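Local coordinates for protein sialidase B (Streptococcus pneumoniae serotype 4, PDB 4XJW) that cleaves terminal sialic acid residues from oligosaccharides, glycoproteins and glycolipids, acting as an intramolecular trans-sialidase, at residues A[207-213]-A[615-621]; A[289-293]-A[452-458]; A[503-509]-A[553-559]. The protein carries 1 engineered substitution. One frame throughout, in Å; residues are numbered along the deposited sequence.

All are buried, each joining innermost strands of adjacent blades in the six-bladed sialidase beta-propeller: contact 1 the first and last blades, contact 2 the second and third, contact 3 the fourth and fifth. Contact 2 alone is a parallel beta pairing with backbone hydrogen bonds; in contacts 1 and 3 the strands run side by side but stand apart, so side chains and waters fill the seam. The three adjoin around the propeller axis, centres about 10 to 11 Å apart. The Tyr615 hydroxyl (contact 1) hydrogen-bonds to Glu503 (contact 3), and Gln456 (contact 2) to Leu211 and Gln505. At one end lie presumed catalytic residues; at the other, Thr213, Thr619, Gln456 and Ile558 meet the inhibitor OPX.

Contact 1 of 3, residues A[207-213]-A[615-621]; sequences RIPTLYT and YSAITEL. With OPX ((1s,3R,4S)-1-[(cyclohexylamino)methyl]-3,4-dihydroxycyclopentanesulfonic acid), chain B.
Arg207 brings an edge of its guanidinium, NH2 foremost (3.4 Å from Tyr615 CD1), over one face of the Tyr615 ring, a cation-pi contact with CZ 4.8 Å from the ring centroid and 14° off its normal. The two innermost strands come from the first and last blades of the sialidase beta-propeller, so this seam closes the ring. As in related sialidases, Arg207 probably binds substrate and Tyr615 is probably the nucleophile; Glu631 forms a salt bridge with the arginine and Glu503 a hydrogen bond with the Tyr615 hydroxyl. The segments run roughly parallel, end-to-end directions 22° apart, with Thr210 CA 4.9 Å from Ala617 CA. Ile208 breaks the extended backbone (phi/psi 65/63) and brings CD1 to 3.6 Å from Tyr615 CD2. No backbone hydrogen bond crosses; a water donates to Pro209 O (2.8 Å) and Ser616 O (2.7 Å). Small Ala617 can face the other strand, its CB 3.9 Å from Leu211 CG. Threonine hydroxyls suit the OPX-diol end: Thr213 N donates to OPX OAD (3.0 Å), which gives a weak bond to Thr619 OG1 (2.9 Å). Thr619 OG1 (chi1 t) donates to Thr213 OG1 (2.9 Å), which (chi1 m) donates to Glu620 O, 2.7 Å away.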
loop_
_atom_site.group_PDB
_atom_site.type_symbol
_atom_site.label_atom_id
_atom_site.label_comp_id
_atom_site.label_asym_id
_atom_site.label_seq_id
_atom_site.Cartn_x
_atom_site.Cartn_y
_atom_site.Cartn_z
ATOM N N ARG A 207 2.528 -0.957 0.132
ATOM C CA ARG A 207 1.736 -0.340 -0.929
ATOM C C ARG A 207 1.506 -1.385 -2.005
ATOM O O ARG A 207 2.205 -2.406 -2.067
ATOM C CB ARG A 207 2.429 0.884 -1.569
ATOM C CG ARG A 207 2.261 2.235 -0.810
ATOM C CD ARG A 207 2.077 3.418 -1.788
ATOM N NE ARG A 207 0.849 3.374 -2.574
ATOM C CZ ARG A 207 0.598 4.154 -3.631
ATOM N NH1 ARG A 207 1.506 5.044 -4.024
ATOM N NH2 ARG A 207 -0.568 4.046 -4.303
ATOM N N ILE A 208 0.527 -1.114 -2.860
ATOM C CA ILE A 208 0.290 -1.885 -4.081
ATOM C C ILE A 208 -0.136 -3.343 -3.809
ATOM O O ILE A 208 0.558 -4.281 -4.192
ATOM C CB ILE A 208 1.519 -1.890 -5.040
ATOM C CG1 ILE A 208 2.284 -0.561 -5.030
ATOM C CG2 ILE A 208 1.067 -2.171 -6.457
ATOM C CD1 ILE A 208 1.450 0.656 -5.428
ATOM N N PRO A 209 -1.291 -3.533 -3.162
ATOM C CA PRO A 209 -1.759 -4.880 -2.805
ATOM C C PRO A 209 -2.305 -5.637 -4.003
ATOM O O PRO A 209 -2.841 -5.034 -4.946
ATOM C CB PRO A 209 -2.917 -4.593 -1.855
ATOM C CG PRO A 209 -3.432 -3.238 -2.291
ATOM C CD PRO A 209 -2.203 -2.478 -2.680
ATOM N N THR A 210 -2.201 -6.963 -3.945
ATOM C CA THR A 210 -2.825 -7.853 -4.924
ATOM C C THR A 210 -3.526 -8.990 -4.176
ATOM O O THR A 210 -3.210 -9.271 -3.012
ATOM C CB THR A 210 -1.826 -8.440 -5.948
ATOM O OG1 THR A 210 -1.143 -9.559 -5.371
ATOM C CG2 THR A 210 -0.803 -7.379 -6.414
ATOM N N LEU A 211 -4.499 -9.608 -4.846
ATOM C CA LEU A 211 -5.175 -10.818 -4.354
ATOM C C LEU A 211 -5.471 -11.711 -5.540
ATOM O O LEU A 211 -5.755 -11.228 -6.619
ATOM C CB LEU A 211 -6.503 -10.450 -3.678
ATOM C CG LEU A 211 -6.508 -9.754 -2.320
ATOM C CD1 LEU A 211 -7.924 -9.304 -1.952
ATOM C CD2 LEU A 211 -5.924 -10.661 -1.248
ATOM N N TYR A 212 -5.431 -13.021 -5.334
ATOM C CA TYR A 212 -5.726 -13.962 -6.400
ATOM C C TYR A 212 -6.172 -15.267 -5.764
ATOM O O TYR A 212 -5.546 -15.752 -4.813
ATOM C CB TYR A 212 -4.471 -14.216 -7.235
ATOM C CG TYR A 212 -4.714 -14.916 -8.558
ATOM C CD1 TYR A 212 -4.914 -16.293 -8.620
ATOM C CD2 TYR A 212 -4.728 -14.202 -9.739
ATOM C CE1 TYR A 212 -5.121 -16.933 -9.835
ATOM C CE2 TYR A 212 -4.931 -14.827 -10.955
ATOM C CZ TYR A 212 -5.122 -16.188 -10.999
ATOM O OH TYR A 212 -5.325 -16.789 -12.221
ATOM N N THR A 213 -7.249 -15.838 -6.291
ATOM C CA THR A 213 -7.798 -17.073 -5.734
ATOM C C THR A 213 -7.301 -18.248 -6.563
ATOM O O THR A 213 -7.592 -18.350 -7.756
ATOM C CB THR A 213 -9.324 -17.031 -5.731
ATOM O OG1 THR A 213 -9.753 -15.896 -4.970
ATOM C CG2 THR A 213 -9.907 -18.306 -5.119
ATOM N N TYR A 615 -5.042 2.471 -4.177
ATOM C CA TYR A 615 -4.907 1.231 -4.921
ATOM C C TYR A 615 -5.622 0.104 -4.182
ATOM O O TYR A 615 -5.754 0.123 -2.946
ATOM C CB TYR A 615 -3.445 0.844 -5.160
ATOM C CG TYR A 615 -2.728 1.618 -6.237
ATOM C CD1 TYR A 615 -2.953 2.977 -6.428
ATOM C CD2 TYR A 615 -1.779 1.002 -7.037
ATOM C CE1 TYR A 615 -2.260 3.682 -7.406
ATOM C CE2 TYR A 615 -1.090 1.700 -8.009
ATOM C CZ TYR A 615 -1.324 3.040 -8.173
ATOM O OH TYR A 615 -0.630 3.748 -9.137
ATOM N N SER A 616 -6.085 -0.871 -4.951
ATOM C CA SER A 616 -6.902 -1.920 -4.383
ATOM C C SER A 616 -6.768 -3.238 -5.111
ATOM O O SER A 616 -6.361 -3.318 -6.273
ATOM C CB SER A 616 -8.364 -1.478 -4.358
ATOM O OG SER A 616 -8.886 -1.428 -5.680
ATOM N N ALA A 617 -7.127 -4.291 -4.381
ATOM C CA ALA A 617 -7.150 -5.643 -4.899
ATOM C C ALA A 617 -8.483 -6.275 -4.526
ATOM O O ALA A 617 -8.931 -6.176 -3.369
ATOM C CB ALA A 617 -5.982 -6.433 -4.313
ATOM N N ILE A 618 -9.128 -6.920 -5.499
ATOM C CA ILE A 618 -10.340 -7.676 -5.204
ATOM C C ILE A 618 -10.292 -9.096 -5.748
ATOM O O ILE A 618 -9.737 -9.360 -6.816
ATOM C CB ILE A 618 -11.621 -6.959 -5.691
ATOM C CG1 ILE A 618 -11.575 -6.680 -7.198
ATOM C CG2 ILE A 618 -11.866 -5.672 -4.880
ATOM C CD1 ILE A 618 -12.912 -6.158 -7.725
ATOM N N THR A 619 -10.869 -10.023 -5.001
ATOM C CA THR A 619 -10.996 -11.374 -5.520
ATOM C C THR A 619 -12.216 -12.053 -4.945
ATOM O O THR A 619 -12.620 -11.771 -3.817
ATOM C CB THR A 619 -9.699 -12.200 -5.321
ATOM O OG1 THR A 619 -9.684 -13.279 -6.258
ATOM C CG2 THR A 619 -9.569 -12.750 -3.879
ATOM N N GLU A 620 -12.815 -12.932 -5.742
ATOM C CA GLU A 620 -13.879 -13.785 -5.243
ATOM C C GLU A 620 -13.245 -14.908 -4.457
ATOM O O GLU A 620 -12.415 -15.659 -4.974
ATOM C CB GLU A 620 -14.721 -14.341 -6.394
ATOM C CG GLU A 620 -15.887 -15.200 -5.916
ATOM C CD GLU A 620 -16.761 -15.693 -7.045
ATOM O OE1 GLU A 620 -16.495 -15.350 -8.216
ATOM O OE2 GLU A 620 -17.714 -16.456 -6.755
ATOM N N LEU A 621 -13.618 -14.988 -3.187
ATOM C CA LEU A 621 -13.172 -16.070 -2.321
ATOM C C LEU A 621 -13.906 -17.342 -2.735
ATOM O O LEU A 621 -14.975 -17.279 -3.374
ATOM C CB LEU A 621 -13.427 -15.709 -0.855
ATOM C CG LEU A 621 -12.838 -14.335 -0.504
ATOM C CD1 LEU A 621 -13.317 -13.844 0.841
ATOM C CD2 LEU A 621 -11.316 -14.364 -0.553
HETATM C CAF OPX B . -14.897 -19.107 -7.001
HETATM C CAG OPX B . -14.612 -20.071 -8.115
HETATM C CAH OPX B . -13.639 -18.427 -6.568
HETATM C CAI OPX B . -13.948 -19.376 -9.267
HETATM C CAJ OPX B . -12.944 -17.734 -7.704
HETATM C CAK OPX B . -10.755 -17.571 -9.776
HETATM C CAL OPX B . -10.715 -15.228 -10.804
HETATM C CAM OPX B . -8.628 -16.315 -10.347
HETATM C CAO OPX B . -9.619 -14.231 -10.702
HETATM C CAP OPX B . -8.608 -14.876 -9.856
HETATM C CAQ OPX B . -12.687 -18.691 -8.842
HETATM C CAR OPX B . -10.067 -16.580 -10.765
HETATM N NAN OPX B . -12.146 -17.985 -10.016
HETATM O OAA OPX B . -11.522 -17.539 -12.767
HETATM O OAB OPX B . -9.516 -16.298 -13.348
HETATM O OAC OPX B . -10.065 -13.033 -10.168
HETATM O OAD OPX B . -8.934 -14.858 -8.528
HETATM O OAE OPX B . -9.313 -18.507 -12.428
HETATM S SAS OPX B . -10.108 -17.274 -12.418
HETATM O O HOH W 1 -4.485 -5.100 -7.164
#

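Contact 2 of 3, residues A[289-293]-A[452-458]; sequences DSSIV and LCPGQGL. With OPX ((1s,3R,4S)-1-[(cyclohexylamino)methyl]-3,4-dihydroxycyclopentanesulfonic acid), chain B.
This is a parallel beta pairing between the innermost strands of the second and third propeller blades, which it fuses into one mixed sheet. Ser291 pairs with Gly455 (CA-CA 4.6 Å) and Ile292 with Gln456 (CA-CA 5.0 Å). Three backbone hydrogen bonds hold the register: Gly455 N to Ser290 O (3.0 Å), Ile292 N to Gly455 O (3.1 Å) and Gly457 N to Ile292 O (2.8 Å). Gly455 has phi/psi 129/-118, where a CB would jam against the preceding carbonyl, so only glycine fits comfortably. Gly457 leaves room for Val293, whose CG2 lies 3.7 Å from Gly457 C; a CB there would crowd the valine. Before the pairing starts, Leu452 (chi1 t, chi2 p) sets CD2 3.3 Å from Asp289 O and 3.8 Å from Ser291 CB, so the leucine methyl packs against the strand. Ser291 (chi1 t) donates from OG to a water (3.0 Å) that donates to Cys453 O (2.6 Å), tying the extended 452-454 backbone to the strand. Gln456 (chi1 m, chi2 t) extends from the sheet to the inhibitor: OPX OAC donates to Gln456 OE1 (2.8 Å), while Gln456 NE2 reaches OAC weakly (3.3 Å) and also hydrogen-bonds to Leu211 O. Strands 301-308 and 466-472 flank the pair as antiparallel partners, while strand 205-213 of the first blade packs Ile208, Thr210 and Tyr212 against Pro454, Ile292 and Val293.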
loop_
_atom_site.group_PDB
_atom_site.type_symbol
_atom_site.label_atom_id
_atom_site.label_comp_id
_atom_site.label_asym_id
_atom_site.label_seq_id
_atom_site.Cartn_x
_atom_site.Cartn_y
_atom_site.Cartn_z
ATOM N N ASP A 289 5.578 -2.899 -7.938
ATOM C CA ASP A 289 4.380 -3.248 -8.723
ATOM C C ASP A 289 4.341 -4.707 -9.156
ATOM O O ASP A 289 4.878 -5.074 -10.201
ATOM C CB ASP A 289 4.198 -2.319 -9.942
ATOM C CG ASP A 289 3.911 -0.886 -9.547
ATOM O OD1 ASP A 289 3.690 -0.628 -8.344
ATOM O OD2 ASP A 289 3.914 -0.002 -10.434
ATOM N N SER A 290 3.687 -5.534 -8.351
ATOM C CA SER A 290 3.624 -6.958 -8.635
ATOM C C SER A 290 2.275 -7.397 -9.176
ATOM O O SER A 290 1.257 -6.707 -9.001
ATOM C CB SER A 290 3.992 -7.784 -7.396
ATOM O OG SER A 290 3.036 -7.633 -6.357
ATOM N N SER A 291 2.272 -8.572 -9.800
ATOM C CA SER A 291 1.065 -9.133 -10.407
ATOM C C SER A 291 1.150 -10.658 -10.365
ATOM O O SER A 291 2.234 -11.224 -10.571
ATOM C CB SER A 291 0.912 -8.649 -11.854
ATOM O OG SER A 291 -0.412 -8.866 -12.297
ATOM N N ILE A 292 0.014 -11.318 -10.115
ATOM C CA ILE A 292 -0.032 -12.773 -9.924
ATOM C C ILE A 292 -0.994 -13.463 -10.895
ATOM O O ILE A 292 -2.056 -12.925 -11.206
ATOM C CB ILE A 292 -0.478 -13.121 -8.491
ATOM C CG1 ILE A 292 0.595 -12.730 -7.484
ATOM C CG2 ILE A 292 -0.751 -14.619 -8.349
ATOM C CD1 ILE A 292 0.089 -12.799 -6.043
ATOM N N VAL A 293 -0.627 -14.657 -11.360
ATOM C CA VAL A 293 -1.558 -15.505 -12.088
ATOM C C VAL A 293 -1.248 -16.956 -11.752
ATOM O O VAL A 293 -0.139 -17.278 -11.314
ATOM C CB VAL A 293 -1.439 -15.257 -13.611
ATOM C CG1 VAL A 293 -0.221 -15.980 -14.156
ATOM C CG2 VAL A 293 -2.692 -15.736 -14.327
ATOM N N LEU A 452 4.694 -2.895 -15.420
ATOM C CA LEU A 452 3.710 -3.916 -15.099
ATOM C C LEU A 452 2.482 -3.294 -14.453
ATOM O O LEU A 452 2.592 -2.415 -13.599
ATOM C CB LEU A 452 4.319 -4.955 -14.171
ATOM C CG LEU A 452 3.518 -6.227 -13.923
ATOM C CD1 LEU A 452 3.430 -7.081 -15.166
ATOM C CD2 LEU A 452 4.171 -7.004 -12.785
ATOM N N CYS A 453 1.308 -3.758 -14.860
ATOM C CA CYS A 453 0.080 -3.351 -14.191
ATOM C C CYS A 453 -0.103 -4.181 -12.933
ATOM O O CYS A 453 -0.190 -5.413 -13.002
ATOM C CB CYS A 453 -1.130 -3.550 -15.103
ATOM S SG CYS A 453 -1.033 -2.596 -16.641
ATOM N N PRO A 454 -0.160 -3.524 -11.767
ATOM C CA PRO A 454 -0.277 -4.332 -10.542
ATOM C C PRO A 454 -1.633 -4.991 -10.394
ATOM O O PRO A 454 -2.655 -4.460 -10.841
ATOM C CB PRO A 454 -0.066 -3.324 -9.422
ATOM C CG PRO A 454 -0.368 -1.975 -10.020
ATOM C CD PRO A 454 -0.049 -2.078 -11.496
ATOM N N GLY A 455 -1.634 -6.164 -9.766
ATOM C CA GLY A 455 -2.863 -6.857 -9.462
ATOM C C GLY A 455 -2.823 -8.296 -9.921
ATOM O O GLY A 455 -2.005 -9.090 -9.449
ATOM N N GLN A 456 -3.727 -8.631 -10.832
ATOM C CA GLN A 456 -3.860 -9.980 -11.369
ATOM C C GLN A 456 -3.418 -10.031 -12.811
ATOM O O GLN A 456 -3.661 -9.104 -13.590
ATOM C CB GLN A 456 -5.324 -10.456 -11.281
ATOM C CG GLN A 456 -5.892 -10.522 -9.856
ATOM C CD GLN A 456 -7.321 -11.047 -9.782
ATOM O OE1 GLN A 456 -7.996 -11.206 -10.802
ATOM N NE2 GLN A 456 -7.788 -11.319 -8.563
ATOM N N GLY A 457 -2.758 -11.122 -13.174
ATOM C CA GLY A 457 -2.675 -11.520 -14.566
ATOM C C GLY A 457 -3.950 -12.294 -14.854
ATOM O O GLY A 457 -4.777 -12.511 -13.944
ATOM N N LEU A 458 -4.121 -12.710 -16.104
ATOM C CA LEU A 458 -5.346 -13.395 -16.516
ATOM C C LEU A 458 -5.052 -14.755 -17.115
ATOM O O LEU A 458 -4.280 -14.878 -18.065
ATOM C CB LEU A 458 -6.097 -12.547 -17.545
ATOM C CG LEU A 458 -7.388 -13.175 -18.083
ATOM C CD1 LEU A 458 -8.483 -13.182 -17.043
ATOM C CD2 LEU A 458 -7.844 -12.399 -19.303
HETATM C CAF OPX B . -14.897 -19.107 -7.001
HETATM C CAG OPX B . -14.612 -20.071 -8.115
HETATM C CAH OPX B . -13.639 -18.427 -6.568
HETATM C CAI OPX B . -13.948 -19.376 -9.267
HETATM C CAJ OPX B . -12.944 -17.734 -7.704
HETATM C CAK OPX B . -10.755 -17.571 -9.776
HETATM C CAL OPX B . -10.715 -15.228 -10.804
HETATM C CAM OPX B . -8.628 -16.315 -10.347
HETATM C CAO OPX B . -9.619 -14.231 -10.702
HETATM C CAP OPX B . -8.608 -14.876 -9.856
HETATM C CAQ OPX B . -12.687 -18.691 -8.842
HETATM C CAR OPX B . -10.067 -16.580 -10.765
HETATM N NAN OPX B . -12.146 -17.985 -10.016
HETATM O OAA OPX B . -11.522 -17.539 -12.767
HETATM O OAB OPX B . -9.516 -16.298 -13.348
HETATM O OAC OPX B . -10.065 -13.033 -10.168
HETATM O OAD OPX B . -8.934 -14.858 -8.528
HETATM O OAE OPX B . -9.313 -18.507 -12.428
HETATM S SAS OPX B . -10.108 -17.274 -12.418
HETATM O O HOH W 2 0.093 -7.233 -14.812
#

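Contact 3 of 3, residues A[503-509]-A[553-559]; sequences EAQMVEL and TQVSAIK
Glu503 (chi1 m, chi2 t) reaches across to Gln554, bringing its OE2 to 3.4 Å from Gln554 CB. The carboxylate has stronger partners outside these segments: OE2 forms a salt bridge with Arg519, and OE1 hydrogen-bonds to the hydroxyl of Tyr615, the presumed nucleophile. Gln554 (chi1 t) turns its amide toward other blades, where it hydrogen-bonds to Pro454 O and Ser616 N. Two residues after Glu503, Gln505 is folded by chi1 and chi2 both near m, so that its NE2 donates back to Ala504 O (2.9 Å) while CG comes within 3.3 Å of Val555 O. Its OE1, which accepts from Gln456 N, lies 2.7 Å from a water that accepts from Ala557 N (3.0 Å). Another water accepts from Val555 N (3.0 Å) and gives a weak bond to Glu503 O (2.8 Å). These waters occupy the gap between innermost strands of the fourth and fifth blades of the six-bladed beta-propeller; strands 504-509 and 556-559 run 9° from parallel, 6.0 Å apart at closest approach, with no direct backbone hydrogen bonds between them. Val507 CA is 5.6 Å from Ile558 CA. Val507 (chi1 m) points CG1 into this seam, 3.9 Å from Ala557 CB and 3.5 Å from Ile558 C; a branched valine reaching diagonally over small Ala557 fits the spacing. The CA-to-CB bond of Ile558 points away from strand 504-509, and its side chain touches OPX. Lys559 bends at chi2 (p), passing its CG 3.6 Å from Glu508 O, and NZ donates to Leu509 O at 2.9 Å while also salt-bridging Glu568.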
loop_
_atom_site.group_PDB
_atom_site.type_symbol
_atom_site.label_atom_id
_atom_site.label_comp_id
_atom_site.label_asym_id
_atom_site.label_seq_id
_atom_site.Cartn_x
_atom_site.Cartn_y
_atom_site.Cartn_z
ATOM N N GLU A 503 -2.638 1.957 -15.780
ATOM C CA GLU A 503 -2.759 0.706 -15.049
ATOM C C GLU A 503 -4.058 0.008 -15.435
ATOM O O GLU A 503 -5.141 0.574 -15.293
ATOM C CB GLU A 503 -2.711 0.986 -13.549
ATOM C CG GLU A 503 -1.318 1.371 -13.057
ATOM C CD GLU A 503 -1.331 2.228 -11.806
ATOM O OE1 GLU A 503 -0.259 2.339 -11.170
ATOM O OE2 GLU A 503 -2.394 2.796 -11.463
ATOM N N ALA A 504 -3.945 -1.246 -15.871
ATOM C CA ALA A 504 -5.049 -1.954 -16.513
ATOM C C ALA A 504 -5.268 -3.291 -15.835
ATOM O O ALA A 504 -4.304 -3.952 -15.458
ATOM C CB ALA A 504 -4.736 -2.176 -17.970
ATOM N N GLN A 505 -6.529 -3.702 -15.727
ATOM C CA GLN A 505 -6.864 -5.014 -15.194
ATOM C C GLN A 505 -7.933 -5.628 -16.079
ATOM O O GLN A 505 -8.768 -4.922 -16.645
ATOM C CB GLN A 505 -7.330 -4.886 -13.745
ATOM C CG GLN A 505 -6.195 -4.628 -12.737
ATOM C CD GLN A 505 -5.293 -5.853 -12.517
ATOM O OE1 GLN A 505 -5.533 -6.663 -11.613
ATOM N NE2 GLN A 505 -4.245 -5.972 -13.326
ATOM N N MET A 506 -7.909 -6.952 -16.193
ATOM C CA MET A 506 -8.697 -7.672 -17.193
ATOM C C MET A 506 -9.719 -8.607 -16.544
ATOM O O MET A 506 -9.508 -9.104 -15.446
ATOM C CB MET A 506 -7.771 -8.513 -18.076
ATOM C CG MET A 506 -6.726 -7.724 -18.882
ATOM S SD MET A 506 -5.423 -8.779 -19.532
ATOM C CE MET A 506 -4.411 -9.035 -18.066
ATOM N N VAL A 507 -10.818 -8.839 -17.256
ATOM C CA VAL A 507 -11.787 -9.865 -16.898
ATOM C C VAL A 507 -12.167 -10.602 -18.172
ATOM O O VAL A 507 -12.192 -10.006 -19.253
ATOM C CB VAL A 507 -13.063 -9.279 -16.238
ATOM C CG1 VAL A 507 -12.709 -8.496 -14.993
ATOM C CG2 VAL A 507 -13.833 -8.398 -17.216
ATOM N N GLU A 508 -12.426 -11.901 -18.058
ATOM C CA GLU A 508 -12.928 -12.676 -19.194
ATOM C C GLU A 508 -14.458 -12.672 -19.127
ATOM O O GLU A 508 -15.050 -13.330 -18.269
ATOM C CB GLU A 508 -12.368 -14.116 -19.211
ATOM C CG GLU A 508 -12.586 -14.800 -20.569
ATOM C CD GLU A 508 -11.936 -16.161 -20.689
ATOM O OE1 GLU A 508 -11.451 -16.685 -19.664
ATOM O OE2 GLU A 508 -11.912 -16.703 -21.819
ATOM N N LEU A 509 -15.100 -11.904 -20.004
ATOM C CA LEU A 509 -16.564 -11.796 -19.994
ATOM C C LEU A 509 -17.240 -13.104 -20.364
ATOM O O LEU A 509 -18.258 -13.477 -19.782
ATOM C CB LEU A 509 -17.043 -10.706 -20.958
ATOM C CG LEU A 509 -16.728 -9.259 -20.585
ATOM C CD1 LEU A 509 -17.332 -8.318 -21.600
ATOM C CD2 LEU A 509 -17.232 -8.950 -19.183
ATOM N N THR A 553 -6.352 6.591 -10.701
ATOM C CA THR A 553 -5.959 5.591 -9.699
ATOM C C THR A 553 -6.157 4.209 -10.299
ATOM O O THR A 553 -7.044 4.018 -11.119
ATOM C CB THR A 553 -6.829 5.709 -8.406
ATOM O OG1 THR A 553 -6.702 7.038 -7.876
ATOM C CG2 THR A 553 -6.361 4.749 -7.335
ATOM N N GLN A 554 -5.325 3.249 -9.894
ATOM C CA GLN A 554 -5.501 1.861 -10.285
ATOM C C GLN A 554 -6.951 1.435 -10.025
ATOM O O GLN A 554 -7.564 1.842 -9.022
ATOM C CB GLN A 554 -4.542 0.978 -9.479
ATOM C CG GLN A 554 -4.546 -0.507 -9.879
ATOM C CD GLN A 554 -4.462 -1.450 -8.690
ATOM O OE1 GLN A 554 -4.627 -1.043 -7.544
ATOM N NE2 GLN A 554 -4.197 -2.721 -8.961
ATOM N N VAL A 555 -7.497 0.636 -10.947
ATOM C CA VAL A 555 -8.813 0.025 -10.779
ATOM C C VAL A 555 -8.614 -1.485 -10.826
ATOM O O VAL A 555 -7.929 -2.014 -11.720
ATOM C CB VAL A 555 -9.813 0.477 -11.879
ATOM C CG1 VAL A 555 -9.230 0.274 -13.270
ATOM C CG2 VAL A 555 -11.140 -0.249 -11.759
ATOM N N SER A 556 -9.184 -2.188 -9.860
ATOM C CA SER A 556 -9.136 -3.646 -9.915
ATOM C C SER A 556 -10.499 -4.152 -10.360
ATOM O O SER A 556 -11.502 -3.440 -10.226
ATOM C CB SER A 556 -8.690 -4.240 -8.586
ATOM O OG SER A 556 -9.432 -3.751 -7.481
ATOM N N ALA A 557 -10.532 -5.353 -10.928
ATOM C CA ALA A 557 -11.728 -5.811 -11.634
ATOM C C ALA A 557 -11.794 -7.313 -11.643
ATOM O O ALA A 557 -10.788 -7.969 -11.892
ATOM C CB ALA A 557 -11.714 -5.293 -13.056
ATOM N N ILE A 558 -12.982 -7.853 -11.392
ATOM C CA ILE A 558 -13.177 -9.304 -11.504
ATOM C C ILE A 558 -14.492 -9.655 -12.189
ATOM O O ILE A 558 -15.433 -8.861 -12.215
ATOM C CB ILE A 558 -13.144 -10.011 -10.132
ATOM C CG1 ILE A 558 -14.248 -9.471 -9.212
ATOM C CG2 ILE A 558 -11.781 -9.868 -9.474
ATOM C CD1 ILE A 558 -14.500 -10.324 -7.955
ATOM N N LYS A 559 -14.540 -10.863 -12.745
ATOM C CA LYS A 559 -15.770 -11.453 -13.253
ATOM C C LYS A 559 -16.274 -12.383 -12.155
ATOM O O LYS A 559 -15.579 -13.321 -11.768
ATOM C CB LYS A 559 -15.476 -12.244 -14.529
ATOM C CG LYS A 559 -16.633 -13.090 -15.046
ATOM C CD LYS A 559 -17.646 -12.245 -15.778
ATOM C CE LYS A 559 -18.887 -13.056 -16.176
ATOM N NZ LYS A 559 -18.581 -14.234 -17.041
HETATM O O HOH W 3 -5.809 -0.884 -12.955
HETATM O O HOH W 4 -8.056 -6.979 -10.758
#